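Local coordinates for putative dihydrodipicolinate synthase family protein (Coccidioides immitis, PDB 3QFE) that is of undetermined function but belongs to the dihydrodipicolinate synthase family of TIM-barrel proteins, at residues A[35-38]-A[39-43]. Numbering follows the deposited sequence. Where two conformers were deposited one is given.
Sequences ERYY and AYLAR
Tyr37 and Leu41 meet one turn apart on helix 31-42, the helix that links the first barrel strand, 13-17, to the second, 48-51, in this TIM-barrel fold. Leu41 lies over one face of the Tyr37 ring in a CH-pi contact: its CG is 4.2 Å from the ring centroid, 16° off the normal and displaced toward the rim. CD1 comes closest, 3.5 Å from CE2 of Tyr37, and both methyls lie near the phenol end of the ring. With CG opposite the backbone N (chi1 -179°) and beside the carbonyl carbon, the Tyr37 ring is directed along the helix toward the next turn and meets the Leu41 side chain. The same pair is joined through the backbone, Leu41 N donating to Tyr37 O at 3.0 Å with an N-H...O angle of 164°. The N-H groups of Ala39, Tyr40 and Ala42 donate in the same way to the carbonyl oxygens of Glu35, Arg36 and Tyr38, four residues back; the last, Ala42 N to Tyr38 O, measures 2.9 Å. Arg43 is the first residue to leave helical geometry, yet its N still donates to Ala39 O at 3.1 Å. Tyr37 is buried; its OH is hydrogen-bonded to Asn223 OD1, and its ring packs edge-to-face with Phe21. Around this turn, Leu41 packs on Leu49 of strand 48-51, Tyr38 reaches Ile51 of that strand as well as Ala73 and Ala76 of helix 63-77, and Tyr40 rests on Ala276 of helix 273-276, so that the helix packs on strand 48-51 and also touches helices 63-77 and 273-276.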
loop_
_atom_site.group_PDB
_atom_site.type_symbol
_atom_site.label_atom_id
_atom_site.label_comp_id
_atom_site.label_asym_id
_atom_site.label_seq_id
_atom_site.Cartn_x
_atom_site.Cartn_y
_atom_site.Cartn_z
ATOM N N GLU A 35 12.534 -4.750 9.870
ATOM C CA GLU A 35 13.272 -3.503 9.715
ATOM C C GLU A 35 14.203 -3.528 8.472
ATOM O O GLU A 35 14.229 -2.555 7.710
ATOM C CB GLU A 35 14.072 -3.168 10.971
ATOM C CG GLU A 35 14.461 -1.700 11.038
ATOM C CD GLU A 35 15.505 -1.407 12.099
ATOM O OE1 GLU A 35 15.689 -2.261 12.975
ATOM O OE2 GLU A 35 16.152 -0.329 12.071
ATOM N N ARG A 36 14.931 -4.634 8.285
ATOM C CA ARG A 36 15.783 -4.828 7.113
ATOM C C ARG A 36 14.994 -4.664 5.841
ATOM O O ARG A 36 15.456 -4.023 4.895
ATOM C CB ARG A 36 16.434 -6.219 7.107
ATOM C CG ARG A 36 17.441 -6.416 8.196
ATOM C CD ARG A 36 18.241 -7.689 8.007
ATOM N NE ARG A 36 19.307 -7.761 9.005
ATOM C CZ ARG A 36 20.099 -8.814 9.174
ATOM N NH1 ARG A 36 21.048 -8.786 10.106
ATOM N NH2 ARG A 36 19.941 -9.891 8.411
ATOM N N TYR A 37 13.794 -5.241 5.826
ATOM C CA TYR A 37 12.956 -5.302 4.637
ATOM C C TYR A 37 12.365 -3.942 4.281
ATOM O O TYR A 37 12.473 -3.501 3.148
ATOM C CB TYR A 37 11.852 -6.342 4.840
ATOM C CG TYR A 37 10.923 -6.506 3.655
ATOM C CD1 TYR A 37 11.355 -7.136 2.478
ATOM C CD2 TYR A 37 9.627 -6.025 3.703
ATOM C CE1 TYR A 37 10.507 -7.298 1.386
ATOM C CE2 TYR A 37 8.767 -6.170 2.617
ATOM C CZ TYR A 37 9.215 -6.811 1.457
ATOM O OH TYR A 37 8.356 -6.956 0.375
ATOM N N TYR A 38 11.760 -3.271 5.260
ATOM C CA TYR A 38 11.250 -1.915 5.070
ATOM C C TYR A 38 12.351 -0.964 4.585
ATOM O O TYR A 38 12.113 -0.124 3.707
ATOM C CB TYR A 38 10.728 -1.357 6.385
ATOM C CG TYR A 38 9.402 -1.882 6.927
ATOM C CD1 TYR A 38 8.415 -2.375 6.100
ATOM C CD2 TYR A 38 9.136 -1.817 8.291
ATOM C CE1 TYR A 38 7.202 -2.817 6.625
ATOM C CE2 TYR A 38 7.925 -2.235 8.824
ATOM C CZ TYR A 38 6.968 -2.736 7.985
ATOM O OH TYR A 38 5.786 -3.158 8.512
ATOM N N ALA A 39 13.543 -1.069 5.188
ATOM C CA ALA A 39 14.650 -0.199 4.844
ATOM C C ALA A 39 15.060 -0.462 3.388
ATOM O O ALA A 39 15.245 0.474 2.603
ATOM C CB ALA A 39 15.796 -0.401 5.788
ATOM N N TYR A 40 15.153 -1.732 3.016
ATOM C CA TYR A 40 15.476 -2.078 1.639
ATOM C C TYR A 40 14.450 -1.475 0.655
ATOM O O TYR A 40 14.827 -0.889 -0.379
ATOM C CB TYR A 40 15.525 -3.587 1.464
ATOM C CG TYR A 40 15.929 -3.969 0.060
ATOM C CD1 TYR A 40 17.274 -3.976 -0.316
ATOM C CD2 TYR A 40 14.970 -4.290 -0.897
ATOM C CE1 TYR A 40 17.644 -4.307 -1.595
ATOM C CE2 TYR A 40 15.333 -4.611 -2.192
ATOM C CZ TYR A 40 16.666 -4.615 -2.536
ATOM O OH TYR A 40 17.038 -4.933 -3.814
ATOM N N LEU A 41 13.158 -1.618 0.965
ATOM C CA LEU A 41 12.115 -1.069 0.077
ATOM C C LEU A 41 12.218 0.453 -0.042
ATOM O O LEU A 41 12.094 1.006 -1.143
ATOM C CB LEU A 41 10.703 -1.455 0.539
ATOM C CG LEU A 41 10.298 -2.927 0.558
ATOM C CD1 LEU A 41 8.859 -2.998 1.040
ATOM C CD2 LEU A 41 10.429 -3.581 -0.806
ATOM N N ALA A 42 12.462 1.133 1.067
ATOM C CA ALA A 42 12.505 2.598 1.014
ATOM C C ALA A 42 13.703 3.113 0.245
ATOM O O ALA A 42 13.681 4.247 -0.242
ATOM C CB ALA A 42 12.454 3.215 2.404
ATOM N N ARG A 43 14.725 2.275 0.123
ATOM C CA ARG A 43 15.940 2.618 -0.607
ATOM C C ARG A 43 15.910 2.173 -2.101
ATOM O O ARG A 43 16.931 2.236 -2.828
ATOM C CB ARG A 43 17.152 2.047 0.162
ATOM C CG ARG A 43 17.381 2.773 1.514
ATOM C CD ARG A 43 18.215 4.066 1.342
ATOM N NE ARG A 43 19.367 3.774 0.491
ATOM C CZ ARG A 43 20.444 3.106 0.903
ATOM N NH1 ARG A 43 20.565 2.713 2.180
ATOM N NH2 ARG A 43 21.398 2.823 0.029
#